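Local coordinates for protein fructokinase (Silicibacter sp., PDB 3C8U) that probably transfers a phosphate group from ATP to fructose, using a P-loop kinase fold, at residues R66-P70 and R71-P75; R142-T145 and A146-D149; N186-A189 and N190-A193. All coordinates share one frame; numbering follows the deposited sequence.

Interaction 1: R66-P70 and R71-P75; sequences RLLEP and RGLLP
Arg71 lies beside Leu67, its extended side chain pointing the same way, and its backbone N donates to Leu68 O at 3.0 Å. With chi1 at -77° CG lies anti to the carbonyl carbon, and the chain extends from there to NE, carrying its methylenes past the carbonyl of Leu67, where CG comes 3.5 Å from Leu67 O. A water joins the two residues, giving a hydrogen to Leu67 O and accepting one from Arg71 NE at 3.0 Å. Leu67 CB lies over one face of the guanidinium; a long aliphatic stem with a polar end suits this exposed edge.

Gly72 follows with a positive phi of 76°, a backbone shape that glycine adopts with little strain. It is the C-prime residue of a Schellman motif: Gly72 N binds Glu69 O at 3.0 Å, while Leu73 N binds Leu68 O at 3.0 Å. Leu68 O therefore takes two hydrogens, from Arg71 N and Leu73 N, which arrive from opposite faces of its plane.

Leu73 also supplies the apolar part of the motif, its CB resting 3.9 Å from CD2 of Leu68, whose side chain it crosses at about a right angle. Leu68 is buried, touching Leu63 and Lys77 as well, and a branched aliphatic residue fits there. Leu74 sets CD1 against Leu68 CB and CD2 against Glu69 CG, each at 4.2 Å, and its N reaches Glu69 O through a second water.

Chemically, the last carbonyls of a helix lack the amides of a further turn; here Leu68 O takes Arg71 N and Leu73 N, Glu69 O takes Gly72 N and a water, and Leu67 O takes a water, while Leu68 and Leu73 pair their apolar side chains.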
ATOM      1  N   ARG A  66      -4.049 -15.229  15.038  1.00 22.52           N
ATOM      2  CA  ARG A  66      -4.083 -15.717  16.419  1.00 21.87           C
ATOM      3  C   ARG A  66      -4.301 -14.539  17.354  1.00 22.22           C
ATOM      4  O   ARG A  66      -4.723 -14.690  18.487  1.00 19.29           O
ATOM      5  CB  ARG A  66      -2.828 -16.487  16.790  1.00 23.15           C
ATOM      6  CG  ARG A  66      -1.670 -15.623  17.185  1.00 23.26           C
ATOM      7  CD  ARG A  66      -0.455 -16.483  17.414  1.00 23.11           C
ATOM      8  NE  ARG A  66       0.087 -16.974  16.152  1.00 23.33           N
ATOM      9  CZ  ARG A  66       1.167 -17.741  16.066  1.00 25.82           C
ATOM     10  NH1 ARG A  66       1.819 -18.090  17.170  1.00 30.28           N
ATOM     11  NH2 ARG A  66       1.606 -18.155  14.901  1.00 28.12           N
ATOM     12  N   LEU A  67      -4.061 -13.342  16.833  1.00 21.69           N
ATOM     13  CA  LEU A  67      -4.351 -12.128  17.582  1.00 20.94           C
ATOM     14  C   LEU A  67      -5.747 -11.619  17.220  1.00 23.45           C
ATOM     15  O   LEU A  67      -6.490 -11.139  18.079  1.00 22.80           O
ATOM     16  CB  LEU A  67      -3.306 -11.042  17.334  1.00 22.82           C
ATOM     17  CG  LEU A  67      -1.945 -11.293  17.973  1.00 17.68           C
ATOM     18  CD1 LEU A  67      -1.113 -10.030  17.976  1.00 17.27           C
ATOM     19  CD2 LEU A  67      -2.149 -11.806  19.374  1.00 21.17           C
ATOM     20  N   LEU A  68      -6.068 -11.709  15.931  1.00 22.89           N
ATOM     21  CA  LEU A  68      -7.317 -11.144  15.415  1.00 23.05           C
ATOM     22  C   LEU A  68      -8.526 -11.867  15.992  1.00 25.96           C
ATOM     23  O   LEU A  68      -9.544 -11.257  16.360  1.00 25.64           O
ATOM     24  CB  LEU A  68      -7.357 -11.224  13.882  1.00 22.68           C
ATOM     25  CG  LEU A  68      -6.394 -10.300  13.099  1.00 19.75           C
ATOM     26  CD1 LEU A  68      -6.572 -10.494  11.586  1.00 19.53           C
ATOM     27  CD2 LEU A  68      -6.608  -8.830  13.496  1.00 16.77           C
ATOM     28  N   GLU A  69      -8.379 -13.174  16.124  1.00 25.95           N
ATOM     29  CA  GLU A  69      -9.511 -14.041  16.470  0.50 28.25           C
ATOM     30  C   GLU A  69     -10.133 -13.687  17.826  1.00 26.78           C
ATOM     31  O   GLU A  69     -11.320 -13.441  17.922  1.00 24.75           O
ATOM     32  CB  GLU A  69      -9.102 -15.522  16.413  0.50 29.47           C
ATOM     33  CG  GLU A  69     -10.265 -16.480  16.243  0.50 33.17           C
ATOM     34  CD  GLU A  69     -11.011 -16.692  17.519  0.50 36.11           C
ATOM     35  OE1 GLU A  69     -10.386 -16.569  18.595  0.50 33.13           O
ATOM     36  OE2 GLU A  69     -12.227 -16.977  17.448  0.50 42.41           O
ATOM     37  N   PRO A  70      -9.314 -13.667  18.875  1.00 27.46           N
ATOM     38  CA  PRO A  70      -9.875 -13.368  20.187  1.00 28.07           C
ATOM     39  C   PRO A  70     -10.422 -11.942  20.316  1.00 26.40           C
ATOM     40  O   PRO A  70     -11.109 -11.615  21.301  1.00 24.41           O
ATOM     41  CB  PRO A  70      -8.697 -13.591  21.160  1.00 27.03           C
ATOM     42  CG  PRO A  70      -7.520 -14.030  20.334  1.00 28.15           C
ATOM     43  CD  PRO A  70      -7.950 -14.239  18.936  1.00 28.22           C
ATOM     44  N   ARG A  71     -10.131 -11.126  19.318  1.00 27.58           N
ATOM     45  CA  ARG A  71     -10.508  -9.692  19.337  1.00 27.18           C
ATOM     46  C   ARG A  71     -11.749  -9.474  18.524  1.00 26.94           C
ATOM     47  O   ARG A  71     -12.272  -8.361  18.416  1.00 30.26           O
ATOM     48  CB  ARG A  71      -9.408  -8.814  18.761  1.00 30.17           C
ATOM     49  CG  ARG A  71      -8.252  -8.589  19.701  1.00 35.08           C
ATOM     50  CD  ARG A  71      -7.158  -7.766  19.013  1.00 42.02           C
ATOM     51  NE  ARG A  71      -5.857  -8.053  19.610  1.00 52.79           N
ATOM     52  CZ  ARG A  71      -4.768  -7.312  19.441  1.00 57.08           C
ATOM     53  NH1 ARG A  71      -4.810  -6.217  18.696  1.00 62.40           N
ATOM     54  NH2 ARG A  71      -3.639  -7.675  20.029  1.00 60.45           N
ATOM     55  N   GLY A  72     -12.194 -10.568  17.941  1.00 23.99           N
ATOM     56  CA  GLY A  72     -13.396 -10.578  17.132  1.00 26.56           C
ATOM     57  C   GLY A  72     -13.232  -9.971  15.748  1.00 27.23           C
ATOM     58  O   GLY A  72     -14.215  -9.729  15.050  1.00 23.73           O
ATOM     59  N   LEU A  73     -11.972  -9.766  15.368  1.00 27.31           N
ATOM     60  CA  LEU A  73     -11.600  -9.067  14.120  1.00 26.31           C
ATOM     61  C   LEU A  73     -11.335  -9.971  12.908  1.00 26.11           C
ATOM     62  O   LEU A  73     -11.055  -9.512  11.798  1.00 25.74           O
ATOM     63  CB  LEU A  73     -10.362  -8.198  14.365  1.00 25.22           C
ATOM     64  CG  LEU A  73     -10.595  -6.975  15.238  1.00 29.09           C
ATOM     65  CD1 LEU A  73      -9.259  -6.379  15.659  1.00 26.14           C
ATOM     66  CD2 LEU A  73     -11.497  -5.964  14.494  1.00 30.91           C
ATOM     67  N   LEU A  74     -11.439 -11.269  13.100  1.00 23.14           N
ATOM     68  CA  LEU A  74     -10.997 -12.161  12.041  1.00 25.07           C
ATOM     69  C   LEU A  74     -11.796 -11.934  10.743  1.00 26.75           C
ATOM     70  O   LEU A  74     -11.238 -11.924   9.632  1.00 27.66           O
ATOM     71  CB  LEU A  74     -11.052 -13.619  12.497  1.00 26.12           C
ATOM     72  CG  LEU A  74     -10.329 -14.588  11.566  1.00 30.65           C
ATOM     73  CD1 LEU A  74      -8.859 -14.229  11.433  1.00 35.63           C
ATOM     74  CD2 LEU A  74     -10.491 -16.028  12.094  1.00 30.37           C
ATOM     75  N   PRO A  75     -13.114 -11.759  10.859  1.00 26.86           N
ATOM     76  CA  PRO A  75     -13.879 -11.584   9.615  1.00 26.51           C
ATOM     77  C   PRO A  75     -13.622 -10.266   8.884  1.00 25.98           C
ATOM     78  O   PRO A  75     -14.049 -10.096   7.738  1.00 25.19           O
ATOM     79  CB  PRO A  75     -15.346 -11.674  10.068  1.00 28.95           C
ATOM     80  CG  PRO A  75     -15.356 -11.772  11.512  1.00 30.29           C
ATOM     81  CD  PRO A  75     -13.961 -11.884  12.052  1.00 27.02           C
TER
HETATM   82  O   HOH W   1      -5.636 -10.835  20.669  1.00 41.91           O
HETATM   83  O   HOH W   2     -12.680 -13.011  15.316  1.00 29.49           O

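Interaction 2: R142-T145 and A146-D149; sequences RDLT and AIWD
This is a local turn contact, in which Leu144 meets Ile147 and Trp148 in the connection between strands 126-131 and 150-154, partly buried against the central sheet. Residues 142-145 have helical backbone angles without the regular bonds. The firm link is Ile147 N to Leu144 O at 2.7 Å; Ala146 N to Asp143 O and Trp148 N to Leu144 O are weak and long.

A first torsion of -49° puts CG of Trp148 beside its backbone N and folds the indole back over the turn, one face against the backbone: Leu144 O stands 3.4 Å above the plane, over the ring centre. Leu144 CB meets the benzene part of the indole, 3.6 Å from CZ2, and CD1 touches the same atom.

In this parallel sheet, of the order 2-3-1-4-5 common among P-loop kinases, the turn leads into the strand beside 23-28. There Trp148 packs on Leu24 and Ala26, and Leu144 on Phe88 of helix 85-97, so broad apolar side chains suit the place between sheet and helix. The indole nitrogen is satisfied by Leu134 O, a bond that should hold the ring's rotation. An alanine in place of Trp148 would probably leave Leu134 O without this donor and open a gap beside Leu144, Leu24 and Ala26.

Ile147 sends CD1 to within 3.7 Å of Leu144 CD2, the two side chains crossing at a slant, and also packs on Cys92 and His93. Elsewhere on the turn a water donates to both Thr145 O and Trp148 O.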
ATOM      1  N   ARG A 142      -3.670   9.185   9.760  1.00 21.43           N
ATOM      2  CA  ARG A 142      -3.677  10.509   9.100  1.00 22.18           C
ATOM      3  C   ARG A 142      -2.321  11.192   9.288  1.00 23.14           C
ATOM      4  O   ARG A 142      -1.929  12.076   8.519  1.00 25.05           O
ATOM      5  CB  ARG A 142      -4.825  11.404   9.600  1.00 22.66           C
ATOM      6  CG  ARG A 142      -4.735  11.815  11.056  1.00 24.93           C
ATOM      7  CD  ARG A 142      -5.752  12.903  11.343  1.00 27.27           C
ATOM      8  NE  ARG A 142      -7.114  12.498  11.023  1.00 25.70           N
ATOM      9  CZ  ARG A 142      -8.026  12.172  11.934  1.00 29.66           C
ATOM     10  NH1 ARG A 142      -7.715  12.156  13.221  1.00 29.36           N
ATOM     11  NH2 ARG A 142      -9.238  11.827  11.557  1.00 24.35           N
ATOM     12  N   ASP A 143      -1.583  10.696  10.266  1.00 21.56           N
ATOM     13  CA  ASP A 143      -0.271  11.250  10.597  1.00 23.12           C
ATOM     14  C   ASP A 143       0.796  10.791   9.629  1.00 21.71           C
ATOM     15  O   ASP A 143       1.890  11.346   9.587  1.00 23.75           O
ATOM     16  CB  ASP A 143       0.168  10.885  11.997  1.00 25.03           C
ATOM     17  CG  ASP A 143      -0.715  11.495  13.045  1.00 27.71           C
ATOM     18  OD1 ASP A 143      -1.366  12.507  12.767  1.00 28.78           O
ATOM     19  OD2 ASP A 143      -0.751  10.942  14.141  1.00 29.50           O
ATOM     20  N   LEU A 144       0.460   9.782   8.831  1.00 19.64           N
ATOM     21  CA  LEU A 144       1.436   9.245   7.896  1.00 19.55           C
ATOM     22  C   LEU A 144       1.720  10.231   6.766  1.00 22.16           C
ATOM     23  O   LEU A 144       2.824  10.262   6.205  1.00 20.09           O
ATOM     24  CB  LEU A 144       0.997   7.900   7.317  1.00 19.92           C
ATOM     25  CG  LEU A 144       0.935   6.715   8.270  1.00 20.66           C
ATOM     26  CD1 LEU A 144       0.377   5.518   7.504  1.00 16.48           C
ATOM     27  CD2 LEU A 144       2.293   6.419   8.901  1.00 21.95           C
ATOM     28  N   THR A 145       0.743  11.049   6.430  1.00 22.64           N
ATOM     29  CA  THR A 145       0.900  11.976   5.287  0.50 23.78           C
ATOM     30  C   THR A 145       2.064  12.946   5.501  1.00 23.23           C
ATOM     31  O   THR A 145       2.681  13.421   4.575  1.00 24.07           O
ATOM     32  CB  THR A 145      -0.374  12.780   5.007  0.50 23.87           C
ATOM     33  OG1 THR A 145      -0.709  13.580   6.145  0.50 25.93           O
ATOM     34  CG2 THR A 145      -1.507  11.863   4.693  0.50 22.93           C
ATOM     35  N   ALA A 146       2.371  13.200   6.749  1.00 21.01           N
ATOM     36  CA  ALA A 146       3.469  14.108   7.087  1.00 23.64           C
ATOM     37  C   ALA A 146       4.795  13.460   6.776  1.00 23.50           C
ATOM     38  O   ALA A 146       5.818  14.131   6.681  1.00 26.45           O
ATOM     39  CB  ALA A 146       3.422  14.498   8.547  1.00 23.99           C
ATOM     40  N   ILE A 147       4.787  12.134   6.653  1.00 22.32           N
ATOM     41  CA  ILE A 147       6.045  11.368   6.472  1.00 22.27           C
ATOM     42  C   ILE A 147       6.431  11.268   4.997  1.00 20.17           C
ATOM     43  O   ILE A 147       7.588  11.147   4.641  1.00 22.68           O
ATOM     44  CB  ILE A 147       5.926   9.889   6.986  1.00 20.60           C
ATOM     45  CG1 ILE A 147       5.555   9.836   8.459  1.00 30.54           C
ATOM     46  CG2 ILE A 147       7.254   9.119   6.857  1.00 31.42           C
ATOM     47  CD1 ILE A 147       5.458   8.416   8.954  1.00 32.40           C
ATOM     48  N   TRP A 148       5.424  11.275   4.149  1.00 18.28           N
ATOM     49  CA  TRP A 148       5.638  11.057   2.732  1.00 19.17           C
ATOM     50  C   TRP A 148       6.328  12.272   2.106  1.00 21.97           C
ATOM     51  O   TRP A 148       6.020  13.414   2.444  1.00 25.43           O
ATOM     52  CB  TRP A 148       4.334  10.815   1.970  1.00 18.09           C
ATOM     53  CG  TRP A 148       3.354   9.792   2.544  1.00 18.08           C
ATOM     54  CD1 TRP A 148       2.007   9.881   2.520  1.00 18.58           C
ATOM     55  CD2 TRP A 148       3.667   8.569   3.233  1.00 19.39           C
ATOM     56  NE1 TRP A 148       1.442   8.786   3.130  1.00 20.51           N
ATOM     57  CE2 TRP A 148       2.444   7.953   3.563  1.00 20.13           C
ATOM     58  CE3 TRP A 148       4.862   7.928   3.578  1.00 19.41           C
ATOM     59  CZ2 TRP A 148       2.377   6.736   4.238  1.00 21.39           C
ATOM     60  CZ3 TRP A 148       4.799   6.710   4.247  1.00 20.19           C
ATOM     61  CH2 TRP A 148       3.561   6.124   4.566  1.00 21.47           C
ATOM     62  N   ASP A 149       7.222  12.017   1.148  1.00 18.88           N
ATOM     63  CA  ASP A 149       7.812  13.109   0.386  1.00 18.59           C
ATOM     64  C   ASP A 149       6.972  13.459  -0.816  1.00 18.39           C
ATOM     65  O   ASP A 149       6.833  14.622  -1.187  1.00 18.20           O
ATOM     66  CB  ASP A 149       9.268  12.802   0.019  1.00 17.17           C
ATOM     67  CG  ASP A 149      10.137  12.680   1.250  1.00 18.53           C
ATOM     68  OD1 ASP A 149      10.312  13.682   1.992  1.00 18.85           O
ATOM     69  OD2 ASP A 149      10.680  11.588   1.470  1.00 17.80           O
TER
HETATM   70  O   HOH W   3       4.526  15.419   3.657  1.00 30.93           O

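Interaction 3: N186-A189 and N190-A193; sequences NDLA and NARA
Asn190 brings its side-chain amide across that of Asn186, one turn earlier, the two planes 73° apart. The link is a weak hydrogen bond, Asn190 ND2 to Asn186 OD1 at 3.1 Å with a bent N-H...O angle of 132°. Asn186 has CG anti to its own N (chi1 -159°), and although its CB sets off away from residues 190-193, OD1 ends up beside Asn190. Its ND2 is held by Lys77 O, which leaves the oxygen turned to Asn190. Two waters also lie by these amides, but the bridges they would make are doubtful, since each includes an unusually short contact. An amide suits Asn190 because its N-H can serve Asn186 in this buried position, where the side chain also touches Ala79 and Tyr133.

Beneath these side chains run the i to i+4 bonds of helix 186-195. Asn190 N meets Asn186 O at 2.8 Å, nearly along the line of the carbonyl. Ala191 N, Arg192 N and Ala193 N follow on Asp187 O, Leu188 O and Ala189 O. Asp187 OD2 makes a salt bridge with Arg168 of helix 158-171, and Leu188 packs on Met158 and Glu162 of the same helix. Ala191 is small enough to sit close by, its CB 4.3 Å from Leu188 CD2.

On the exposed side Arg192 bends at chi2 and chi3 and folds back along the helix. Its guanidinium lies over the backbone, NH2 3.4 Å from Ala189 CA, with Leu188 O 3.3 Å above the guanidinium plane and offset toward its rim. A side chain as small as the Ala189 methyl probably allows the flat group to come this near.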
ATOM      1  N   ASN A 186     -16.140  -7.734   3.419  1.00 30.57           N
ATOM      2  CA  ASN A 186     -14.905  -7.056   3.846  1.00 29.93           C
ATOM      3  C   ASN A 186     -14.296  -6.076   2.830  1.00 29.79           C
ATOM      4  O   ASN A 186     -14.310  -4.846   3.011  1.00 30.24           O
ATOM      5  CB  ASN A 186     -13.902  -8.183   4.115  1.00 31.39           C
ATOM      6  CG  ASN A 186     -12.766  -7.795   4.998  1.00 35.36           C
ATOM      7  OD1 ASN A 186     -12.748  -6.746   5.656  1.00 33.74           O
ATOM      8  ND2 ASN A 186     -11.777  -8.685   5.032  1.00 40.59           N
ATOM      9  N   ASP A 187     -13.670  -6.655   1.813  1.00 28.80           N
ATOM     10  CA  ASP A 187     -12.873  -5.874   0.848  1.00 30.94           C
ATOM     11  C   ASP A 187     -13.601  -4.596   0.433  1.00 31.69           C
ATOM     12  O   ASP A 187     -13.016  -3.503   0.437  1.00 29.04           O
ATOM     13  CB  ASP A 187     -12.474  -6.705  -0.369  1.00 29.58           C
ATOM     14  CG  ASP A 187     -11.315  -7.654  -0.079  1.00 37.70           C
ATOM     15  OD1 ASP A 187     -10.513  -7.343   0.822  1.00 39.19           O
ATOM     16  OD2 ASP A 187     -11.204  -8.707  -0.750  1.00 41.25           O
ATOM     17  N   LEU A 188     -14.893  -4.734   0.116  1.00 32.49           N
ATOM     18  CA  LEU A 188     -15.661  -3.608  -0.473  1.00 33.14           C
ATOM     19  C   LEU A 188     -16.037  -2.606   0.609  1.00 32.29           C
ATOM     20  O   LEU A 188     -16.113  -1.411   0.356  1.00 29.61           O
ATOM     21  CB  LEU A 188     -16.923  -4.054  -1.251  1.00 35.12           C
ATOM     22  CG  LEU A 188     -16.846  -4.209  -2.788  1.00 39.20           C
ATOM     23  CD1 LEU A 188     -18.267  -4.070  -3.368  1.00 37.69           C
ATOM     24  CD2 LEU A 188     -15.889  -3.226  -3.501  1.00 28.22           C
ATOM     25  N   ALA A 189     -16.250  -3.113   1.823  1.00 29.18           N
ATOM     26  CA  ALA A 189     -16.546  -2.251   2.970  1.00 27.48           C
ATOM     27  C   ALA A 189     -15.315  -1.387   3.237  1.00 24.92           C
ATOM     28  O   ALA A 189     -15.405  -0.196   3.559  1.00 23.77           O
ATOM     29  CB  ALA A 189     -16.918  -3.077   4.233  1.00 27.52           C
ATOM     30  N   ASN A 190     -14.159  -2.003   3.060  1.00 23.11           N
ATOM     31  CA  ASN A 190     -12.866  -1.296   3.280  1.00 24.93           C
ATOM     32  C   ASN A 190     -12.664  -0.239   2.203  1.00 25.46           C
ATOM     33  O   ASN A 190     -12.239   0.881   2.454  1.00 24.26           O
ATOM     34  CB  ASN A 190     -11.693  -2.286   3.297  1.00 20.13           C
ATOM     35  CG  ASN A 190     -11.720  -3.203   4.529  1.00 24.17           C
ATOM     36  OD1 ASN A 190     -12.349  -2.891   5.546  1.00 26.28           O
ATOM     37  ND2 ASN A 190     -11.115  -4.372   4.395  1.00 22.97           N
ATOM     38  N   ALA A 191     -13.000  -0.637   0.980  1.00 27.17           N
ATOM     39  CA  ALA A 191     -12.871   0.260  -0.185  1.00 28.14           C
ATOM     40  C   ALA A 191     -13.716   1.488   0.074  1.00 28.87           C
ATOM     41  O   ALA A 191     -13.331   2.603  -0.194  1.00 26.10           O
ATOM     42  CB  ALA A 191     -13.279  -0.429  -1.497  1.00 26.62           C
ATOM     43  N   ARG A 192     -14.861   1.236   0.687  1.00 30.73           N
ATOM     44  CA  ARG A 192     -15.847   2.264   0.966  1.00 30.59           C
ATOM     45  C   ARG A 192     -15.342   3.194   2.080  1.00 28.88           C
ATOM     46  O   ARG A 192     -15.440   4.427   1.975  1.00 23.53           O
ATOM     47  CB  ARG A 192     -17.199   1.612   1.333  1.00 33.16           C
ATOM     48  CG  ARG A 192     -18.428   2.429   1.012  1.00 39.70           C
ATOM     49  CD  ARG A 192     -19.675   1.547   0.666  1.00 42.99           C
ATOM     50  NE  ARG A 192     -19.790   0.343   1.484  1.00 53.92           N
ATOM     51  CZ  ARG A 192     -19.636  -0.897   1.015  1.00 60.25           C
ATOM     52  NH1 ARG A 192     -19.370  -1.097  -0.275  1.00 65.73           N
ATOM     53  NH2 ARG A 192     -19.750  -1.942   1.831  1.00 59.22           N
ATOM     54  N   ALA A 193     -14.795   2.597   3.145  1.00 25.72           N
ATOM     55  CA  ALA A 193     -14.228   3.373   4.286  1.00 24.30           C
ATOM     56  C   ALA A 193     -13.096   4.279   3.801  1.00 24.70           C
ATOM     57  O   ALA A 193     -12.908   5.425   4.254  1.00 24.88           O
ATOM     58  CB  ALA A 193     -13.687   2.407   5.407  1.00 24.48           C
TER
HETATM   59  O   HOH W   4     -14.250  -5.151   6.743  1.00 35.29           O
HETATM   60  O   HOH W   5      -9.891  -5.454   2.553  1.00 40.24           O

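The three contacts follow one another along the chain, and two of them meet: Pro75 O of interaction 1 packs against Asn186 CG of interaction 3 at 3.8 Å, their centres about 18 Å apart. Lys77 is shared: the Leu68 side chain packs on it and its O accepts from Asn186 ND2. Interaction 2 stands apart near the sheet, its nearest atoms about 17 Å from interaction 1 and about 10 Å from interaction 3. Asp187 of interaction 3 touches Pro31, in the probable P-loop after strand 23-28. Interaction 3 thus lies next to the probable nucleotide loop, while interaction 2 packs on the strand leading into it.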